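PDB 3C3K: alanine racemase from Actinobacillus succinogenes, which is of unknown function but has the two-lobed alpha/beta fold of the periplasmic binding protein-like domains, the fold also found in LacI-type regulators. Local coordinates for residues A24-G29 / E240-K245; S144-R149 / D156-S161; A170-T175 / I200-E205. All blocks are in the same frame, centred on the assembly; numbering follows the deposited sequence.

The two lobes of this chain are each represented here. Contact 1 joins helix 21-35 to helix 239-254 in the lobe built on the six-stranded parallel sheet. Between its segments the chain enters the second lobe, built on the four-stranded sheet, where contacts 2 and 3 come in series along the chain. These two have centres about 19 Å apart and meet where Ser161 of strand 159-162 packs on Ala174 of helix 168-179, the next helix in the chain. Contact 1 lies on the opposite side of the chain's centre, about 30 Å from contact 2 and 29 Å from contact 3, centre to centre. The chain thus leaves the first lobe and returns: contact 1 unites early and late sequence, while contacts 2 and 3 are local.

Contact 1 (A24-G29 / E240-K245); sequences AAVVKG and EQIGMK
Helices 21-35 and 239-254 cross at -44° with their local axes only 6.4 Å apart, a worked example of how glycine lets two backbones meet. Gly29 and Gly243 both turn their bare CA atoms into the interface. The CA-H of Gly29 points almost straight at a carbonyl, CA to Glu240 O being 3.4 Å with 165° at the hydrogen; that oxygen also accepts the helical bond from Met244 N. In return, Gly29 O rests against Met244 CG at 3.4 Å. Nearby, Val26 sends CG1, anti to its backbone N, over Gly243, reaching its CA at 3.7 Å.

Glu240 can be followed outward. From CB, CG leaves anti to the backbone N (chi1 -157°) and lies on Gly29, 3.5 Å from its CA. The chain stays extended and the carboxylate then divides its work. OE1 lies against the methylenes of Lys28, 3.5 Å from CD, while Lys28 NZ stays 4.9 Å from OE1, so any attraction between these charges would be long-range. OE2 instead forms a salt bridge with Lys32, one helical turn further on. On the same helix as Lys28, Ala24 packs on Ala19, and Val27 on Ile18, of the second subunit. Such glycine-mediated close helix crossing, with CA-H...O contacts, here joins early and late helices within one lobe of the periplasmic binding protein-like fold.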
ATOM      1  N   ALA B  24      -1.158  -2.400  -5.486  1.00 14.66           N
ATOM      2  CA  ALA B  24      -0.508  -3.518  -4.858  1.00 13.44           C
ATOM      3  C   ALA B  24      -1.231  -4.795  -5.190  1.00 11.95           C
ATOM      4  O   ALA B  24      -0.608  -5.838  -5.350  1.00 13.03           O
ATOM      5  CB  ALA B  24      -0.411  -3.312  -3.292  1.00 14.61           C
ATOM      6  N   ALA B  25      -2.549  -4.743  -5.244  1.00 10.00           N
ATOM      7  CA  ALA B  25      -3.366  -5.889  -5.589  1.00 10.70           C
ATOM      8  C   ALA B  25      -3.182  -6.259  -7.040  1.00 11.99           C
ATOM      9  O   ALA B  25      -3.107  -7.427  -7.356  1.00 11.97           O
ATOM     10  CB  ALA B  25      -4.887  -5.643  -5.315  1.00 11.93           C
ATOM     11  N   VAL B  26      -3.112  -5.279  -7.942  1.00 12.15           N
ATOM     12  CA  VAL B  26      -2.847  -5.639  -9.351  1.00 12.56           C
ATOM     13  C   VAL B  26      -1.417  -6.225  -9.499  1.00 14.44           C
ATOM     14  O   VAL B  26      -1.202  -7.277 -10.129  1.00 15.46           O
ATOM     15  CB  VAL B  26      -3.020  -4.441 -10.291  1.00 11.31           C
ATOM     16  CG1 VAL B  26      -2.669  -4.898 -11.723  1.00 10.94           C
ATOM     17  CG2 VAL B  26      -4.494  -3.923 -10.236  1.00 13.25           C
ATOM     18  N   VAL B  27      -0.427  -5.584  -8.868  1.00 14.55           N
ATOM     19  CA  VAL B  27       0.906  -6.171  -8.861  1.00 12.75           C
ATOM     20  C   VAL B  27       0.975  -7.605  -8.371  1.00 14.16           C
ATOM     21  O   VAL B  27       1.695  -8.432  -8.944  1.00 12.00           O
ATOM     22  CB  VAL B  27       1.876  -5.303  -8.150  1.00 13.95           C
ATOM     23  CG1 VAL B  27       3.219  -5.972  -8.055  1.00 13.27           C
ATOM     24  CG2 VAL B  27       1.989  -4.000  -8.917  1.00 13.21           C
ATOM     25  N   LYS B  28       0.257  -7.908  -7.302  1.00 15.30           N
ATOM     26  CA  LYS B  28       0.217  -9.238  -6.823  1.00 18.02           C
ATOM     27  C   LYS B  28      -0.183 -10.266  -7.906  1.00 17.43           C
ATOM     28  O   LYS B  28       0.409 -11.349  -8.001  1.00 17.88           O
ATOM     29  CB  LYS B  28      -0.736  -9.351  -5.611  1.00 19.16           C
ATOM     30  CG  LYS B  28      -0.579 -10.707  -4.895  1.00 20.54           C
ATOM     31  CD  LYS B  28      -1.512 -10.848  -3.651  1.00 23.64           C
ATOM     32  CE  LYS B  28      -1.498 -12.305  -3.056  1.00 28.62           C
ATOM     33  NZ  LYS B  28      -0.101 -12.844  -3.109  1.00 30.98           N
ATOM     34  N   GLY B  29      -1.217  -9.952  -8.687  1.00 16.04           N
ATOM     35  CA  GLY B  29      -1.691 -10.854  -9.725  1.00 15.20           C
ATOM     36  C   GLY B  29      -0.683 -10.897 -10.864  1.00 14.15           C
ATOM     37  O   GLY B  29      -0.416 -11.952 -11.441  1.00 14.48           O
ATOM     38  N   GLU B 240      -6.594  -8.622  -8.438  1.00 14.68           N
ATOM     39  CA  GLU B 240      -5.675  -9.683  -8.795  1.00 17.54           C
ATOM     40  C   GLU B 240      -5.879 -10.286 -10.188  1.00 17.23           C
ATOM     41  O   GLU B 240      -4.899 -10.492 -10.901  1.00 17.56           O
ATOM     42  CB  GLU B 240      -5.682 -10.770  -7.740  1.00 16.12           C
ATOM     43  CG  GLU B 240      -4.433 -11.586  -7.725  1.00 23.40           C
ATOM     44  CD  GLU B 240      -4.336 -12.469  -6.467  1.00 30.19           C
ATOM     45  OE1 GLU B 240      -4.351 -11.932  -5.341  1.00 30.91           O
ATOM     46  OE2 GLU B 240      -4.290 -13.706  -6.605  1.00 37.22           O
ATOM     47  N   GLN B 241      -7.119 -10.621 -10.552  1.00 17.45           N
ATOM     48  CA  GLN B 241      -7.472 -11.089 -11.921  1.00 17.37           C
ATOM     49  C   GLN B 241      -7.106 -10.093 -13.023  1.00 15.68           C
ATOM     50  O   GLN B 241      -6.630 -10.500 -14.062  1.00 15.55           O
ATOM     51  CB  GLN B 241      -8.969 -11.483 -12.036  1.00 18.14           C
ATOM     52  CG  GLN B 241      -9.382 -12.689 -11.098  1.00 21.40           C
ATOM     53  CD  GLN B 241     -10.747 -13.351 -11.430  1.00 24.66           C
ATOM     54  OE1 GLN B 241     -10.897 -14.585 -11.357  1.00 31.28           O
ATOM     55  NE2 GLN B 241     -11.747 -12.530 -11.791  1.00 30.90           N
ATOM     56  N   ILE B 242      -7.306  -8.797 -12.802  1.00 14.09           N
ATOM     57  CA  ILE B 242      -6.752  -7.775 -13.689  1.00 13.45           C
ATOM     58  C   ILE B 242      -5.256  -7.920 -13.957  1.00 13.69           C
ATOM     59  O   ILE B 242      -4.860  -7.929 -15.109  1.00 13.68           O
ATOM     60  CB  ILE B 242      -7.136  -6.351 -13.207  1.00 13.98           C
ATOM     61  CG1 ILE B 242      -8.648  -6.172 -13.284  1.00  8.57           C
ATOM     62  CG2 ILE B 242      -6.400  -5.206 -14.035  1.00 15.62           C
ATOM     63  CD1 ILE B 242      -9.072  -4.926 -12.621  1.00 15.87           C
ATOM     64  N   GLY B 243      -4.426  -8.033 -12.919  1.00 13.27           N
ATOM     65  CA  GLY B 243      -2.972  -8.273 -13.120  1.00 11.07           C
ATOM     66  C   GLY B 243      -2.656  -9.630 -13.767  1.00 12.94           C
ATOM     67  O   GLY B 243      -1.800  -9.724 -14.644  1.00 12.10           O
ATOM     68  N   MET B 244      -3.327 -10.694 -13.351  1.00 12.46           N
ATOM     69  CA  MET B 244      -2.998 -12.009 -13.938  1.00 14.49           C
ATOM     70  C   MET B 244      -3.320 -11.969 -15.444  1.00 14.99           C
ATOM     71  O   MET B 244      -2.542 -12.473 -16.275  1.00 13.51           O
ATOM     72  CB  MET B 244      -3.799 -13.099 -13.241  1.00 13.73           C
ATOM     73  CG  MET B 244      -3.501 -13.299 -11.764  1.00 18.02           C
ATOM     74  SD  MET B 244      -4.555 -14.547 -10.903  1.00 15.84           S
ATOM     75  CE  MET B 244      -6.049 -13.873 -11.229  1.00 21.28           C
ATOM     76  N   LYS B 245      -4.422 -11.300 -15.793  1.00 14.87           N
ATOM     77  CA  LYS B 245      -4.883 -11.254 -17.186  1.00 14.74           C
ATOM     78  C   LYS B 245      -3.959 -10.369 -17.979  1.00 15.65           C
ATOM     79  O   LYS B 245      -3.639 -10.686 -19.133  1.00 17.77           O
ATOM     80  CB  LYS B 245      -6.393 -10.835 -17.269  1.00 14.52           C
ATOM     81  CG  LYS B 245      -7.018 -10.801 -18.735  1.00 16.94           C
ATOM     82  CD  LYS B 245      -6.819 -12.152 -19.441  1.00 23.01           C
ATOM     83  CE  LYS B 245      -8.052 -12.662 -20.125  1.00 32.15           C
ATOM     84  NZ  LYS B 245      -7.894 -14.123 -20.514  1.00 32.50           N
TER

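Contact 2 (S144-R149 / D156-S161); sequences SGYLNR and DYSRIS
Tyr146 carries this contact, reaching from helix 137-152 to the strand that follows it. Its CG is anti to the backbone N, with chi1 at 157°, about twenty degrees short of fully anti, and this sends the ring straight across to the strand. At the tip the hydroxyl oxygen accepts the backbone N-H of Arg159, OH to N being 2.8 Å with 156° at the hydrogen. The same hydroxyl is also hydrogen-bonded to Ile127 O, so two main-chain groups grip it and its position is well fixed.

Ile160 slides past the ring in the opposite direction, its CG1 anti to the carbonyl carbon and 3.8 Å from Tyr146 CE1. Leu147, the next residue on the helix, uses the other common rotamer, CG anti to the carbonyl carbon (chi1 -78°), and its CD2 branch swings toward the strand. That methyl reaches Ser158 OG at 3.4 Å. It also meets Ile160 CD1 at 4.1 Å, the two chains crossing at about a right angle. Apolar contacts of Leu147 and Ile160 thus lie beside the tyrosine. Arg159 points its CB away from the helix, and Tyr157 CE1 lies 3.6 Å above one face of its guanidinium, out toward the rim.

Strand 159-162 ends the beta-alpha-beta unit begun by strand 127-131, and the two pair in parallel through Arg159, Ser161, Leu129 and Asn131. The tyrosine hydroxyl bridges these neighbouring strands from the helix side, Arg149 ties helix 137-152 to Asp117 of helix 108-121, and Arg159 lies against Leu178 of helix 168-179.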
ATOM      1  N   SER B 144     -18.163  11.558 -15.135  1.00 15.43           N
ATOM      2  CA  SER B 144     -19.211  11.778 -16.154  1.00 16.99           C
ATOM      3  C   SER B 144     -20.358  10.937 -15.765  1.00 15.87           C
ATOM      4  O   SER B 144     -21.469  11.378 -15.826  1.00 17.73           O
ATOM      5  CB  SER B 144     -18.875  11.188 -17.559  1.00 17.19           C
ATOM      6  OG  SER B 144     -17.670  11.589 -18.072  1.00 22.70           O
ATOM      7  N   GLY B 145     -20.071   9.665 -15.482  1.00 17.15           N
ATOM      8  CA  GLY B 145     -21.071   8.698 -15.089  1.00 16.78           C
ATOM      9  C   GLY B 145     -21.892   9.305 -13.942  1.00 18.26           C
ATOM     10  O   GLY B 145     -23.114   9.311 -14.018  1.00 19.92           O
ATOM     11  N   TYR B 146     -21.224   9.851 -12.906  1.00 16.62           N
ATOM     12  CA  TYR B 146     -21.896  10.495 -11.755  1.00 14.43           C
ATOM     13  C   TYR B 146     -22.766  11.694 -12.229  1.00 15.32           C
ATOM     14  O   TYR B 146     -23.913  11.792 -11.887  1.00 14.53           O
ATOM     15  CB  TYR B 146     -20.838  11.013 -10.750  1.00 12.72           C
ATOM     16  CG  TYR B 146     -21.241  12.126  -9.801  1.00 12.91           C
ATOM     17  CD1 TYR B 146     -20.835  13.460 -10.039  1.00 10.13           C
ATOM     18  CD2 TYR B 146     -21.937  11.857  -8.618  1.00 14.74           C
ATOM     19  CE1 TYR B 146     -21.182  14.499  -9.190  1.00  9.03           C
ATOM     20  CE2 TYR B 146     -22.255  12.901  -7.723  1.00 10.94           C
ATOM     21  CZ  TYR B 146     -21.899  14.235  -8.056  1.00 11.91           C
ATOM     22  OH  TYR B 146     -22.215  15.285  -7.215  1.00 15.00           O
ATOM     23  N   LEU B 147     -22.204  12.612 -13.004  1.00 18.01           N
ATOM     24  CA  LEU B 147     -22.927  13.856 -13.353  1.00 18.36           C
ATOM     25  C   LEU B 147     -24.129  13.562 -14.271  1.00 19.69           C
ATOM     26  O   LEU B 147     -25.239  14.070 -14.062  1.00 19.73           O
ATOM     27  CB  LEU B 147     -22.000  14.746 -14.122  1.00 18.70           C
ATOM     28  CG  LEU B 147     -20.973  15.510 -13.303  1.00 18.85           C
ATOM     29  CD1 LEU B 147     -20.059  16.264 -14.288  1.00 20.43           C
ATOM     30  CD2 LEU B 147     -21.741  16.430 -12.434  1.00 14.64           C
ATOM     31  N   ASN B 148     -23.911  12.701 -15.261  1.00 19.93           N
ATOM     32  CA  ASN B 148     -24.989  12.294 -16.174  1.00 20.42           C
ATOM     33  C   ASN B 148     -26.102  11.554 -15.485  1.00 20.41           C
ATOM     34  O   ASN B 148     -27.283  11.702 -15.860  1.00 20.86           O
ATOM     35  CB  ASN B 148     -24.479  11.433 -17.344  1.00 20.77           C
ATOM     36  CG  ASN B 148     -23.461  12.154 -18.190  1.00 24.54           C
ATOM     37  OD1 ASN B 148     -23.426  13.381 -18.221  1.00 26.26           O
ATOM     38  ND2 ASN B 148     -22.608  11.391 -18.868  1.00 26.61           N
ATOM     39  N   ARG B 149     -25.774  10.729 -14.509  1.00 18.19           N
ATOM     40  CA  ARG B 149     -26.826   9.928 -13.877  1.00 17.03           C
ATOM     41  C   ARG B 149     -27.642  10.763 -12.911  1.00 16.93           C
ATOM     42  O   ARG B 149     -28.836  10.556 -12.718  1.00 17.15           O
ATOM     43  CB  ARG B 149     -26.185   8.712 -13.207  1.00 17.86           C
ATOM     44  CG  ARG B 149     -27.070   7.529 -13.110  1.00 17.74           C
ATOM     45  CD  ARG B 149     -27.383   6.960 -14.495  1.00 19.52           C
ATOM     46  NE  ARG B 149     -28.352   5.884 -14.391  1.00 19.35           N
ATOM     47  CZ  ARG B 149     -29.023   5.428 -15.428  1.00 22.67           C
ATOM     48  NH1 ARG B 149     -28.786   5.956 -16.612  1.00 22.15           N
ATOM     49  NH2 ARG B 149     -29.927   4.471 -15.280  1.00 22.61           N
ATOM     50  N   ASP B 156     -31.356  18.048  -8.523  1.00 20.68           N
ATOM     51  CA  ASP B 156     -30.829  19.400  -8.656  1.00 22.10           C
ATOM     52  C   ASP B 156     -29.379  19.556  -8.093  1.00 22.66           C
ATOM     53  O   ASP B 156     -28.563  20.363  -8.594  1.00 23.63           O
ATOM     54  CB  ASP B 156     -31.774  20.329  -7.936  1.00 24.37           C
ATOM     55  CG  ASP B 156     -31.548  21.812  -8.326  1.00 31.13           C
ATOM     56  OD1 ASP B 156     -30.743  22.119  -9.262  1.00 33.37           O
ATOM     57  OD2 ASP B 156     -32.176  22.656  -7.677  1.00 36.42           O
ATOM     58  N   TYR B 157     -29.040  18.755  -7.096  1.00 20.67           N
ATOM     59  CA  TYR B 157     -27.740  18.863  -6.425  1.00 20.12           C
ATOM     60  C   TYR B 157     -26.663  18.091  -7.159  1.00 20.06           C
ATOM     61  O   TYR B 157     -26.810  16.868  -7.481  1.00 18.43           O
ATOM     62  CB  TYR B 157     -27.845  18.328  -4.984  1.00 19.32           C
ATOM     63  CG  TYR B 157     -26.575  18.311  -4.142  1.00 18.25           C
ATOM     64  CD1 TYR B 157     -26.356  19.263  -3.157  1.00 17.63           C
ATOM     65  CD2 TYR B 157     -25.634  17.291  -4.283  1.00 18.75           C
ATOM     66  CE1 TYR B 157     -25.207  19.232  -2.366  1.00 18.79           C
ATOM     67  CE2 TYR B 157     -24.488  17.261  -3.538  1.00 17.43           C
ATOM     68  CZ  TYR B 157     -24.276  18.230  -2.567  1.00 17.56           C
ATOM     69  OH  TYR B 157     -23.162  18.169  -1.790  1.00 17.74           O
ATOM     70  N   SER B 158     -25.562  18.807  -7.336  1.00 19.75           N
ATOM     71  CA  SER B 158     -24.365  18.285  -7.900  1.00 20.04           C
ATOM     72  C   SER B 158     -23.230  18.868  -7.122  1.00 20.53           C
ATOM     73  O   SER B 158     -23.222  20.114  -6.856  1.00 18.88           O
ATOM     74  CB  SER B 158     -24.199  18.842  -9.312  1.00 19.68           C
ATOM     75  OG  SER B 158     -23.754  17.828 -10.108  1.00 25.41           O
ATOM     76  N   ARG B 159     -22.283  17.998  -6.738  1.00 19.25           N
ATOM     77  CA  ARG B 159     -21.014  18.494  -6.322  1.00 19.30           C
ATOM     78  C   ARG B 159     -19.809  17.646  -6.222  1.00 19.22           C
ATOM     79  O   ARG B 159     -19.861  16.507  -5.752  1.00 18.31           O
ATOM     80  CB  ARG B 159     -21.048  19.751  -5.498  1.00 22.80           C
ATOM     81  CG  ARG B 159     -20.940  19.803  -4.017  1.00 22.52           C
ATOM     82  CD  ARG B 159     -20.888  21.365  -3.763  1.00 26.19           C
ATOM     83  NE  ARG B 159     -22.069  21.853  -3.015  1.00 30.12           N
ATOM     84  CZ  ARG B 159     -23.234  22.246  -3.558  1.00 35.08           C
ATOM     85  NH1 ARG B 159     -24.230  22.637  -2.763  1.00 35.29           N
ATOM     86  NH2 ARG B 159     -23.431  22.225  -4.877  1.00 34.21           N
ATOM     87  N   ILE B 160     -18.693  18.234  -6.614  1.00 17.26           N
ATOM     88  CA  ILE B 160     -17.471  17.468  -6.741  1.00 16.54           C
ATOM     89  C   ILE B 160     -16.379  18.158  -5.974  1.00 17.58           C
ATOM     90  O   ILE B 160     -16.182  19.401  -6.102  1.00 16.67           O
ATOM     91  CB  ILE B 160     -17.061  17.382  -8.215  1.00 16.33           C
ATOM     92  CG1 ILE B 160     -18.181  16.748  -9.001  1.00 15.41           C
ATOM     93  CG2 ILE B 160     -15.725  16.613  -8.387  1.00 12.92           C
ATOM     94  CD1 ILE B 160     -18.114  16.931 -10.535  1.00 16.95           C
ATOM     95  N   SER B 161     -15.653  17.376  -5.187  1.00 15.14           N
ATOM     96  CA  SER B 161     -14.546  17.966  -4.496  1.00 16.81           C
ATOM     97  C   SER B 161     -13.321  17.117  -4.837  1.00 16.94           C
ATOM     98  O   SER B 161     -13.442  15.903  -4.934  1.00 17.97           O
ATOM     99  CB  SER B 161     -14.876  17.903  -3.003  1.00 16.88           C
ATOM    100  OG  SER B 161     -13.767  18.247  -2.229  1.00 19.93           O
TER

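Contact 3 (A170-T175 / I200-E205); sequences AGKLAT and IQALTE
One ammonium group supplies every hydrogen bond between segments 170-175 and 200-205, whose helices, 168-179 and 193-205, cross at -50° with local axes 8.2 Å apart. Lys172 is stretched to its full length, every torsion near anti, so that NZ arrives beside two acceptors standing one turn apart on the partner helix. The first is the amide of Gln201: NZ to OE1 is 2.5 Å, very short, with the donor in the carbonyl plane on a lone pair and a C=O...N angle of 132°. The second is the carboxylate of Glu205, whose OE1 and OE2 both lie 2.9 Å from NZ in a two-pronged salt bridge of individually weak hydrogen bonds. The remaining polar end of Gln201 is also engaged, its NE2 giving a hydrogen bond to Gln226 O of the second subunit. The amide thus links the lysine to the dimer partner.

Alongside this polar group the packing is apolar. Lys172 CG lies 3.7 Å from Ala202 CB, and that same methyl touches Thr175 CG2, which continues to Leu203 CG at 4.2 Å. With CG2 anti to the backbone N, Thr175 presents its methyl to the partner helix while OG1 turns back and donates to Gly171 O at 2.7 Å, coming from 26° above the carbonyl plane; this oxygen takes Thr175 N as well.

Strand 187-190 lies between the two helices in the chain. Thr175 and Ala174 rest on Ile130 of strand 127-131, setting helix 168-179 on the four-stranded sheet, while Ala202 also meets Phe176 and Leu203 reaches Val214, just before strand 215-217.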
ATOM      1  N   ALA B 170      -6.730  13.410   2.699  1.00 16.63           N
ATOM      2  CA  ALA B 170      -7.298  14.070   1.549  1.00 14.98           C
ATOM      3  C   ALA B 170      -8.789  13.837   1.481  1.00 13.76           C
ATOM      4  O   ALA B 170      -9.529  14.720   1.107  1.00 12.95           O
ATOM      5  CB  ALA B 170      -6.656  13.602   0.307  1.00 15.80           C
ATOM      6  N   GLY B 171      -9.235  12.639   1.831  1.00 13.22           N
ATOM      7  CA  GLY B 171     -10.663  12.326   1.842  1.00 13.38           C
ATOM      8  C   GLY B 171     -11.445  13.189   2.855  1.00 13.55           C
ATOM      9  O   GLY B 171     -12.596  13.596   2.633  1.00 13.56           O
ATOM     10  N   LYS B 172     -10.809  13.392   3.995  1.00 12.54           N
ATOM     11  CA  LYS B 172     -11.370  14.018   5.147  1.00 14.95           C
ATOM     12  C   LYS B 172     -11.510  15.502   4.790  1.00 14.24           C
ATOM     13  O   LYS B 172     -12.576  16.090   4.990  1.00 16.03           O
ATOM     14  CB  LYS B 172     -10.363  13.805   6.316  1.00 14.16           C
ATOM     15  CG  LYS B 172     -10.879  14.084   7.646  1.00 20.43           C
ATOM     16  CD  LYS B 172      -9.982  13.559   8.790  1.00 17.48           C
ATOM     17  CE  LYS B 172     -10.518  14.200  10.067  1.00 27.23           C
ATOM     18  NZ  LYS B 172      -9.794  13.669  11.232  1.00 23.34           N
ATOM     19  N   LEU B 173     -10.455  16.073   4.214  1.00 14.88           N
ATOM     20  CA  LEU B 173     -10.470  17.454   3.708  1.00 14.57           C
ATOM     21  C   LEU B 173     -11.508  17.736   2.572  1.00 16.87           C
ATOM     22  O   LEU B 173     -12.248  18.756   2.605  1.00 16.81           O
ATOM     23  CB  LEU B 173      -9.086  17.785   3.204  1.00 15.15           C
ATOM     24  CG  LEU B 173      -8.037  17.700   4.294  1.00 16.05           C
ATOM     25  CD1 LEU B 173      -6.611  17.918   3.694  1.00 18.75           C
ATOM     26  CD2 LEU B 173      -8.337  18.767   5.328  1.00 20.82           C
ATOM     27  N   ALA B 174     -11.543  16.871   1.557  1.00 15.33           N
ATOM     28  CA  ALA B 174     -12.607  16.879   0.591  1.00 15.00           C
ATOM     29  C   ALA B 174     -14.001  16.894   1.299  1.00 14.65           C
ATOM     30  O   ALA B 174     -14.889  17.635   0.939  1.00 15.62           O
ATOM     31  CB  ALA B 174     -12.496  15.637  -0.336  1.00 13.98           C
ATOM     32  N   THR B 175     -14.194  16.059   2.299  1.00 14.27           N
ATOM     33  CA  THR B 175     -15.449  15.998   2.972  1.00 12.95           C
ATOM     34  C   THR B 175     -15.784  17.282   3.738  1.00 13.50           C
ATOM     35  O   THR B 175     -16.897  17.773   3.651  1.00 13.39           O
ATOM     36  CB  THR B 175     -15.520  14.754   3.865  1.00 13.70           C
ATOM     37  OG1 THR B 175     -15.307  13.591   3.029  1.00 14.11           O
ATOM     38  CG2 THR B 175     -16.828  14.708   4.596  1.00 13.41           C
ATOM     39  N   ILE B 200     -15.669   8.994   5.960  1.00 15.47           N
ATOM     40  CA  ILE B 200     -16.281   8.404   7.140  1.00 16.38           C
ATOM     41  C   ILE B 200     -15.707   9.036   8.426  1.00 16.94           C
ATOM     42  O   ILE B 200     -16.448   9.451   9.334  1.00 17.38           O
ATOM     43  CB  ILE B 200     -16.037   6.862   7.166  1.00 17.39           C
ATOM     44  CG1 ILE B 200     -16.836   6.187   6.042  1.00 15.82           C
ATOM     45  CG2 ILE B 200     -16.366   6.294   8.562  1.00 18.07           C
ATOM     46  CD1 ILE B 200     -16.859   4.594   6.035  1.00 18.76           C
ATOM     47  N   GLN B 201     -14.394   9.180   8.488  1.00 15.04           N
ATOM     48  CA  GLN B 201     -13.805   9.915   9.608  1.00 16.71           C
ATOM     49  C   GLN B 201     -14.289  11.362   9.783  1.00 16.03           C
ATOM     50  O   GLN B 201     -14.656  11.777  10.887  1.00 16.51           O
ATOM     51  CB  GLN B 201     -12.297   9.918   9.516  1.00 17.47           C
ATOM     52  CG  GLN B 201     -11.735  10.500  10.804  1.00 22.36           C
ATOM     53  CD  GLN B 201     -10.287  10.234  11.039  1.00 23.50           C
ATOM     54  OE1 GLN B 201      -9.481  11.168  11.130  1.00 21.88           O
ATOM     55  NE2 GLN B 201      -9.953   8.964  11.251  1.00 25.67           N
ATOM     56  N   ALA B 202     -14.302  12.164   8.728  1.00 16.19           N
ATOM     57  CA  ALA B 202     -14.806  13.553   8.867  1.00 15.61           C
ATOM     58  C   ALA B 202     -16.289  13.599   9.224  1.00 16.04           C
ATOM     59  O   ALA B 202     -16.771  14.446  10.013  1.00 17.45           O
ATOM     60  CB  ALA B 202     -14.605  14.291   7.552  1.00 16.53           C
ATOM     61  N   LEU B 203     -17.041  12.711   8.643  1.00 15.36           N
ATOM     62  CA  LEU B 203     -18.480  12.651   8.891  1.00 15.52           C
ATOM     63  C   LEU B 203     -18.776  12.379  10.399  1.00 16.18           C
ATOM     64  O   LEU B 203     -19.586  13.072  11.050  1.00 15.54           O
ATOM     65  CB  LEU B 203     -19.099  11.572   7.999  1.00 14.40           C
ATOM     66  CG  LEU B 203     -19.341  12.009   6.525  1.00 13.73           C
ATOM     67  CD1 LEU B 203     -19.891  10.862   5.784  1.00 12.34           C
ATOM     68  CD2 LEU B 203     -20.325  13.201   6.401  1.00 10.45           C
ATOM     69  N   THR B 204     -18.103  11.360  10.934  1.00 18.27           N
ATOM     70  CA  THR B 204     -18.160  10.979  12.349  1.00 19.50           C
ATOM     71  C   THR B 204     -17.711  12.086  13.292  1.00 20.15           C
ATOM     72  O   THR B 204     -18.341  12.324  14.348  1.00 19.28           O
ATOM     73  CB  THR B 204     -17.302   9.751  12.598  1.00 20.09           C
ATOM     74  OG1 THR B 204     -17.750   8.716  11.722  1.00 21.54           O
ATOM     75  CG2 THR B 204     -17.409   9.302  14.019  1.00 21.63           C
ATOM     76  N   GLU B 205     -16.629  12.757  12.941  1.00 21.95           N
ATOM     77  CA  GLU B 205     -16.132  13.840  13.786  1.00 24.00           C
ATOM     78  C   GLU B 205     -17.047  15.047  13.692  1.00 24.41           C
ATOM     79  O   GLU B 205     -17.019  15.928  14.528  1.00 25.07           O
ATOM     80  CB  GLU B 205     -14.725  14.220  13.382  1.00 24.54           C
ATOM     81  CG  GLU B 205     -13.705  13.173  13.750  1.00 28.28           C
ATOM     82  CD  GLU B 205     -12.329  13.516  13.218  1.00 30.05           C
ATOM     83  OE1 GLU B 205     -12.201  14.528  12.496  1.00 34.07           O
ATOM     84  OE2 GLU B 205     -11.379  12.782  13.532  1.00 31.63           O
TER